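Side-chain contacts in carbohydrate kinase, FGGY (Rhodospirillum rubrum, PDB 3IFR), which probably phosphorylates D-xylulose at the expense of ATP, as a sugar kinase of the FGGY family with two domains of the actin-like ATPase superfamily: residues A[137-140]-A[141-145]; A[181-185]-A[186-190]; A[204-207]-A[208-211]. All blocks are in the same frame, centred on the assembly; numbering follows the deposited sequence.

Contact 1: A[137-140]-A[141-145]; sequences QLVT and AKLRW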
loop_
_atom_site.group_PDB
_atom_site.type_symbol
_atom_site.label_atom_id
_atom_site.label_comp_id
_atom_site.label_asym_id
_atom_site.label_seq_id
_atom_site.Cartn_x
_atom_site.Cartn_y
_atom_site.Cartn_z
ATOM N N GLN A 137 -10.822 -8.080 -3.053
ATOM C CA GLN A 137 -10.506 -6.669 -2.994
ATOM C C GLN A 137 -11.191 -5.872 -4.113
ATOM O O GLN A 137 -11.354 -4.660 -4.023
ATOM C CB GLN A 137 -9.017 -6.505 -3.038
ATOM C CG GLN A 137 -8.510 -5.588 -2.006
ATOM C CD GLN A 137 -7.317 -6.188 -1.297
ATOM O OE1 GLN A 137 -7.481 -6.955 -0.338
ATOM N NE2 GLN A 137 -6.107 -5.864 -1.777
ATOM N N LEU A 138 -11.622 -6.569 -5.157
ATOM C CA LEU A 138 -12.377 -5.897 -6.217
ATOM C C LEU A 138 -13.656 -5.274 -5.651
ATOM O O LEU A 138 -14.463 -5.951 -4.982
ATOM C CB LEU A 138 -12.774 -6.860 -7.330
ATOM C CG LEU A 138 -11.668 -7.570 -8.072
ATOM C CD1 LEU A 138 -12.285 -8.558 -9.062
ATOM C CD2 LEU A 138 -10.759 -6.541 -8.760
ATOM N N VAL A 139 -13.822 -3.984 -5.909
ATOM C CA VAL A 139 -15.096 -3.303 -5.685
ATOM C C VAL A 139 -16.273 -4.164 -6.206
ATOM O O VAL A 139 -17.300 -4.309 -5.538
ATOM C CB VAL A 139 -15.073 -1.968 -6.385
ATOM C CG1 VAL A 139 -16.477 -1.300 -6.343
ATOM C CG2 VAL A 139 -14.007 -1.102 -5.708
ATOM N N THR A 140 -16.075 -4.765 -7.379
ATOM C CA THR A 140 -17.030 -5.703 -7.993
ATOM C C THR A 140 -17.456 -6.871 -7.078
ATOM O O THR A 140 -18.638 -7.211 -7.002
ATOM C CB THR A 140 -16.432 -6.268 -9.277
ATOM O OG1 THR A 140 -16.305 -5.209 -10.239
ATOM C CG2 THR A 140 -17.278 -7.399 -9.834
ATOM N N ALA A 141 -16.508 -7.503 -6.403
ATOM C CA ALA A 141 -16.857 -8.570 -5.459
ATOM C C ALA A 141 -17.726 -8.034 -4.317
ATOM O O ALA A 141 -18.809 -8.555 -4.053
ATOM C CB ALA A 141 -15.626 -9.250 -4.898
ATOM N N LYS A 142 -17.263 -6.984 -3.642
ATOM C CA LYS A 142 -18.090 -6.350 -2.627
ATOM C C LYS A 142 -19.459 -5.910 -3.145
ATOM O O LYS A 142 -20.448 -6.099 -2.445
ATOM C CB LYS A 142 -17.354 -5.211 -1.932
ATOM C CG LYS A 142 -16.256 -5.721 -1.011
ATOM C CD LYS A 142 -15.270 -4.633 -0.739
ATOM C CE LYS A 142 -14.198 -5.012 0.329
ATOM N NZ LYS A 142 -12.943 -5.562 -0.245
ATOM N N LEU A 143 -19.537 -5.368 -4.361
ATOM C CA LEU A 143 -20.840 -5.032 -4.968
ATOM C C LEU A 143 -21.780 -6.251 -5.119
ATOM O O LEU A 143 -22.938 -6.188 -4.696
ATOM C CB LEU A 143 -20.662 -4.339 -6.310
ATOM C CG LEU A 143 -20.945 -2.845 -6.407
ATOM C CD1 LEU A 143 -21.080 -2.191 -5.058
ATOM C CD2 LEU A 143 -19.896 -2.125 -7.327
ATOM N N ARG A 144 -21.289 -7.361 -5.686
ATOM C CA ARG A 144 -22.099 -8.586 -5.809
ATOM C C ARG A 144 -22.622 -9.029 -4.441
ATOM O O ARG A 144 -23.748 -9.490 -4.340
ATOM C CB ARG A 144 -21.280 -9.744 -6.393
ATOM C CG ARG A 144 -20.924 -9.645 -7.833
ATOM C CD ARG A 144 -22.118 -9.772 -8.751
ATOM N NE ARG A 144 -21.675 -9.886 -10.137
ATOM C CZ ARG A 144 -21.419 -11.032 -10.783
ATOM N NH1 ARG A 144 -21.581 -12.205 -10.180
ATOM N NH2 ARG A 144 -20.996 -10.998 -12.045
ATOM N N TRP A 145 -21.793 -8.929 -3.393
ATOM C CA TRP A 145 -22.220 -9.341 -2.048
ATOM C C TRP A 145 -23.397 -8.472 -1.572
ATOM O O TRP A 145 -24.429 -8.963 -1.135
ATOM C CB TRP A 145 -21.065 -9.228 -1.059
ATOM C CG TRP A 145 -21.427 -9.647 0.321
ATOM C CD1 TRP A 145 -21.199 -10.867 0.893
ATOM C CD2 TRP A 145 -22.079 -8.846 1.322
ATOM N NE1 TRP A 145 -21.688 -10.878 2.180
ATOM C CE2 TRP A 145 -22.222 -9.649 2.470
ATOM C CE3 TRP A 145 -22.534 -7.526 1.363
ATOM C CZ2 TRP A 145 -22.819 -9.174 3.648
ATOM C CZ3 TRP A 145 -23.127 -7.055 2.529
ATOM C CH2 TRP A 145 -23.278 -7.879 3.647
HETATM O O HOH W 1 -11.533 -3.603 -1.257
#
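The first turn of helix 139-149 brings Leu-138, Val-139 and Thr-140 into contact with Ala-141 to Arg-144, and Leu-138 holds the N-cap position. Being a leucine, this cap residue has no polar side-chain atom to offer. What it contributes to the helix start is its carbonyl: Leu-138 O receives Lys-142 N at 3.3 Å and, weakly, Ala-141 N. The regular helical ladder then follows. Leu-143 N lies 2.7 Å from Val-139 O, and Arg-144 N reaches Thr-140 O at 3.0 Å in a nearly straight bond (N-H...O 170°).

Of the side chains, Val-139 and Leu-143 make the closer apolar contact. One turn apart, they lie side by side and point the same way, with Val-139 CG1 3.7 Å from Leu-143 CD2. CG1 of Val-139 is anti to the backbone N (chi1 172°), which places this branch on the side from which Leu-143 comes.

Lys-142 runs back toward the start of the helix, and the bend at its last torsion (chi4 94°) turns the ammonium in beside Gln-137. NZ is held by two acceptors, the carbonyl oxygen of Gln-136 and a water 2.6 Å away. That water in turn donates to Gln-137 O at 3.0 Å. The lysine thereby ties the incoming loop to the first helical turn.

Arg-144 leaves on another side of the helix, where its guanidinium meets the carboxylate of Glu-120 in a salt bridge and NE donates to Leu-202 O. Close to the backbone, its aliphatic part lies against the oxygen end of a carbonyl, with Arg-144 CG 3.4 Å from Thr-140 O.

Contact 2: A[181-185]-A[186-190]; sequences WALEG and GFIDL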
loop_
_atom_site.group_PDB
_atom_site.type_symbol
_atom_site.label_atom_id
_atom_site.label_comp_id
_atom_site.label_asym_id
_atom_site.label_seq_id
_atom_site.Cartn_x
_atom_site.Cartn_y
_atom_site.Cartn_z
ATOM N N TRP A 181 -8.304 3.842 -7.813
ATOM C CA TRP A 181 -9.440 3.226 -7.160
ATOM C C TRP A 181 -10.190 2.339 -8.194
ATOM O O TRP A 181 -10.492 1.156 -7.927
ATOM C CB TRP A 181 -10.351 4.286 -6.522
ATOM C CG TRP A 181 -11.502 3.690 -5.833
ATOM C CD1 TRP A 181 -11.548 3.261 -4.533
ATOM C CD2 TRP A 181 -12.790 3.414 -6.394
ATOM N NE1 TRP A 181 -12.785 2.731 -4.263
ATOM C CE2 TRP A 181 -13.567 2.816 -5.386
ATOM C CE3 TRP A 181 -13.368 3.617 -7.661
ATOM C CZ2 TRP A 181 -14.890 2.404 -5.606
ATOM C CZ3 TRP A 181 -14.668 3.226 -7.873
ATOM C CH2 TRP A 181 -15.417 2.615 -6.860
ATOM N N ALA A 182 -10.444 2.894 -9.383
ATOM C CA ALA A 182 -11.171 2.170 -10.413
ATOM C C ALA A 182 -10.407 0.944 -10.966
ATOM O O ALA A 182 -10.998 -0.094 -11.270
ATOM C CB ALA A 182 -11.586 3.133 -11.540
ATOM N N LEU A 183 -9.097 1.060 -11.081
ATOM C CA LEU A 183 -8.240 -0.025 -11.537
ATOM C C LEU A 183 -8.110 -1.119 -10.471
ATOM O O LEU A 183 -8.353 -2.299 -10.732
ATOM C CB LEU A 183 -6.857 0.547 -11.833
ATOM C CG LEU A 183 -5.980 0.056 -12.990
ATOM C CD1 LEU A 183 -4.468 -0.114 -12.529
ATOM C CD2 LEU A 183 -6.496 -1.187 -13.644
ATOM N N GLU A 184 -7.716 -0.759 -9.259
ATOM C CA GLU A 184 -7.677 -1.789 -8.244
ATOM C C GLU A 184 -9.065 -2.382 -8.140
ATOM O O GLU A 184 -9.217 -3.584 -7.994
ATOM C CB GLU A 184 -7.183 -1.255 -6.894
ATOM C CG GLU A 184 -5.712 -0.839 -6.960
ATOM C CD GLU A 184 -5.050 -0.792 -5.620
ATOM O OE1 GLU A 184 -5.508 -1.439 -4.667
ATOM O OE2 GLU A 184 -4.050 -0.110 -5.529
ATOM N N GLY A 185 -10.073 -1.528 -8.283
ATOM C CA GLY A 185 -11.456 -1.925 -8.128
ATOM C C GLY A 185 -12.052 -2.869 -9.169
ATOM O O GLY A 185 -13.050 -3.520 -8.883
ATOM N N GLY A 186 -11.491 -2.918 -10.381
ATOM C CA GLY A 186 -11.950 -3.853 -11.403
ATOM C C GLY A 186 -12.692 -3.151 -12.514
ATOM O O GLY A 186 -13.267 -3.797 -13.374
ATOM N N PHE A 187 -12.666 -1.827 -12.539
ATOM C CA PHE A 187 -13.448 -1.137 -13.546
ATOM C C PHE A 187 -12.697 -0.648 -14.775
ATOM O O PHE A 187 -13.324 -0.288 -15.790
ATOM C CB PHE A 187 -14.201 0.029 -12.925
ATOM C CG PHE A 187 -15.116 -0.370 -11.807
ATOM C CD1 PHE A 187 -15.889 -1.521 -11.901
ATOM C CD2 PHE A 187 -15.218 0.409 -10.654
ATOM C CE1 PHE A 187 -16.733 -1.902 -10.855
ATOM C CE2 PHE A 187 -16.103 0.041 -9.611
ATOM C CZ PHE A 187 -16.847 -1.113 -9.727
ATOM N N ILE A 188 -11.372 -0.625 -14.710
ATOM C CA ILE A 188 -10.595 -0.057 -15.810
ATOM C C ILE A 188 -9.838 -1.090 -16.644
ATOM O O ILE A 188 -9.245 -2.021 -16.104
ATOM C CB ILE A 188 -9.600 0.995 -15.318
ATOM C CG1 ILE A 188 -10.364 2.250 -14.905
ATOM C CG2 ILE A 188 -8.577 1.311 -16.415
ATOM C CD1 ILE A 188 -9.520 3.228 -14.169
ATOM N N ASP A 189 -9.891 -0.903 -17.961
ATOM C CA ASP A 189 -9.072 -1.627 -18.921
ATOM C C ASP A 189 -7.773 -0.860 -19.131
ATOM O O ASP A 189 -7.807 0.280 -19.583
ATOM C CB ASP A 189 -9.810 -1.708 -20.265
ATOM C CG ASP A 189 -9.142 -2.652 -21.246
ATOM O OD1 ASP A 189 -9.809 -3.600 -21.671
ATOM O OD2 ASP A 189 -7.950 -2.476 -21.565
ATOM N N LEU A 190 -6.649 -1.490 -18.770
ATOM C CA LEU A 190 -5.296 -0.955 -18.980
ATOM C C LEU A 190 -5.135 -0.440 -20.400
ATOM O O LEU A 190 -4.694 0.690 -20.606
ATOM C CB LEU A 190 -4.264 -2.054 -18.759
ATOM C CG LEU A 190 -3.381 -2.106 -17.507
ATOM C CD1 LEU A 190 -3.924 -1.291 -16.348
ATOM C CD2 LEU A 190 -3.125 -3.574 -17.094
#
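Leu-183, Gly-186 and Phe-187 carry the contact at the C-terminal end of helix 179-185, where the chain leaves the helix through a Schellman motif. Two bonds define it: Phe-187 N to Ala-182 O at 2.7 Å, and Gly-186 N to Leu-183 O at 3.2 Å, the latter donor lying well above the carbonyl plane. Gly-186 has phi 108°; a CB there would run into Gly-185 O, so the turn calls for glycine.

Past the glycine, Phe-187 folds back against the helix. CB of Phe-187 lies near CB of Ala-182, the apolar pairing expected across this motif, and Gly-185 O sits over one face of the ring. Trp-181 comes to the edge of the same ring, with CH2 3.8 Å from Phe-187 CE2, yet the planes meet at 54° and form no regular stack. The indole NE1 is satisfied by Ala-88 O.

Leu-183 meets the outgoing chain on another side. It crosses Leu-190 at about a right angle, CD2 to Leu-190 CD1 being 3.7 Å, and the same methyl lies 4.1 Å from Ile-188 CB. Cutting Leu-183 back to alanine would probably leave Leu-190 CD1 without its mate and open a gap beside Ile-188. Packing is tightest next door, where Ile-188 CD1 presses to 3.3 Å from Ala-182 CB.

Contact 3: A[204-207]-A[208-211]; sequences HIPP and SAVP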
loop_
_atom_site.group_PDB
_atom_site.type_symbol
_atom_site.label_atom_id
_atom_site.label_comp_id
_atom_site.label_asym_id
_atom_site.label_seq_id
_atom_site.Cartn_x
_atom_site.Cartn_y
_atom_site.Cartn_z
ATOM N N HIS A 204 -23.054 -5.581 -11.780
ATOM C CA HIS A 204 -24.518 -5.482 -11.875
ATOM C C HIS A 204 -25.041 -4.126 -11.379
ATOM O O HIS A 204 -26.181 -4.033 -10.906
ATOM C CB HIS A 204 -25.211 -6.586 -11.055
ATOM C CG HIS A 204 -24.823 -7.987 -11.443
ATOM N ND1 HIS A 204 -24.949 -9.061 -10.580
ATOM C CD2 HIS A 204 -24.322 -8.492 -12.594
ATOM C CE1 HIS A 204 -24.543 -10.161 -11.177
ATOM N NE2 HIS A 204 -24.152 -9.849 -12.397
ATOM N N ILE A 205 -24.207 -3.093 -11.445
ATOM C CA ILE A 205 -24.691 -1.741 -11.207
ATOM C C ILE A 205 -24.741 -1.049 -12.548
ATOM O O ILE A 205 -24.080 -1.457 -13.493
ATOM C CB ILE A 205 -23.777 -0.924 -10.266
ATOM C CG1 ILE A 205 -22.359 -0.850 -10.845
ATOM C CG2 ILE A 205 -23.702 -1.565 -8.914
ATOM C CD1 ILE A 205 -21.331 -0.079 -10.013
ATOM N N PRO A 206 -25.549 -0.001 -12.639
ATOM C CA PRO A 206 -25.575 0.816 -13.854
ATOM C C PRO A 206 -24.257 1.560 -13.968
ATOM O O PRO A 206 -23.691 1.944 -12.948
ATOM C CB PRO A 206 -26.697 1.815 -13.577
ATOM C CG PRO A 206 -26.787 1.862 -12.063
ATOM C CD PRO A 206 -26.523 0.450 -11.629
ATOM N N PRO A 207 -23.798 1.793 -15.208
ATOM C CA PRO A 207 -22.535 2.462 -15.496
ATOM C C PRO A 207 -22.560 3.906 -15.029
ATOM O O PRO A 207 -21.499 4.463 -14.781
ATOM C CB PRO A 207 -22.421 2.389 -17.037
ATOM C CG PRO A 207 -23.417 1.337 -17.462
ATOM C CD PRO A 207 -24.537 1.464 -16.444
ATOM N N SER A 208 -23.732 4.505 -14.883
ATOM C CA SER A 208 -23.769 5.840 -14.314
ATOM C C SER A 208 -23.307 5.809 -12.847
ATOM O O SER A 208 -22.929 6.826 -12.297
ATOM C CB SER A 208 -25.177 6.433 -14.417
ATOM O OG SER A 208 -26.169 5.586 -13.813
ATOM N N ALA A 209 -23.340 4.648 -12.205
ATOM C CA ALA A 209 -23.049 4.619 -10.768
ATOM C C ALA A 209 -21.544 4.787 -10.475
ATOM O O ALA A 209 -21.165 5.089 -9.349
ATOM C CB ALA A 209 -23.557 3.358 -10.145
ATOM N N VAL A 210 -20.696 4.574 -11.481
ATOM C CA VAL A 210 -19.260 4.796 -11.310
ATOM C C VAL A 210 -18.814 6.076 -11.997
ATOM O O VAL A 210 -18.998 6.233 -13.195
ATOM C CB VAL A 210 -18.385 3.660 -11.875
ATOM C CG1 VAL A 210 -16.924 3.920 -11.511
ATOM C CG2 VAL A 210 -18.853 2.306 -11.351
ATOM N N PRO A 211 -18.227 6.986 -11.219
ATOM C CA PRO A 211 -17.924 8.336 -11.702
ATOM C C PRO A 211 -16.759 8.240 -12.661
ATOM O O PRO A 211 -16.056 7.229 -12.633
ATOM C CB PRO A 211 -17.533 9.107 -10.412
ATOM C CG PRO A 211 -18.129 8.306 -9.260
ATOM C CD PRO A 211 -18.084 6.850 -9.751
#
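Ile-205 and Val-210 cross at about a right angle, and they touch through the ends of their branches: Ile-205 CD1 is 3.7 Å from Val-210 CG2. The isoleucine reaches this far because CG1 stands between the backbone N and the carbonyl carbon (chi1 58°), the crowded position, and the chain beyond it is fully extended (chi2 -179°). Its CD1 also comes within 4.1 Å of Ala-209 CB. Both Ile-205 and Val-210 rest on Val-160 of strand 159-161 and on Val-200 of helix 197-201, which places this pair on the buried side of the loop.

The prolines take a different side, nearer the solvent. Pro-206 lays its ring alongside the turn, with CG 4.0 Å from Ala-209 CB and CB 3.8 Å from Ser-208 OG, a packing contact in each case.

Two backbone bonds hold the turn that carries these side chains. Ala-209 N donates to Pro-206 O at 2.8 Å. A weaker step follows, from Val-210 N to Pro-207 O at 3.4 Å. Ser-208 O is engaged from outside by Arg-175. Each of the two bonds joins residues three apart, and Pro-207, Ser-208 and Ala-209 all have helical backbone angles. Pro-207, whose ring restrains phi and which has no N-H to donate, suits the first position of what this is: a short 3-10 turn in the loop between helix 197-201 and strand 213-214.

In the fold
Along the chain the three contacts come in series, 137-145, then 181-190, then 204-211, all within the N-terminal domain of the FGGY kinase. Their centres form a nearly equilateral triangle: about 12 Å between contacts 1 and 2, and about 13 Å from contact 3 to each of the others. They belong to the start of helix 139-149, the end of helix 179-185 and a 3-10 turn in a later loop. Side chains join every pair: Phe-187 packs on Val-139 and Thr-140, Leu-143 meets Ile-205, and Phe-187 CE2 lies 4.0 Å from Val-210 CG2. Segments far apart in sequence thus share one apolar cluster on the same side of the chain's centre.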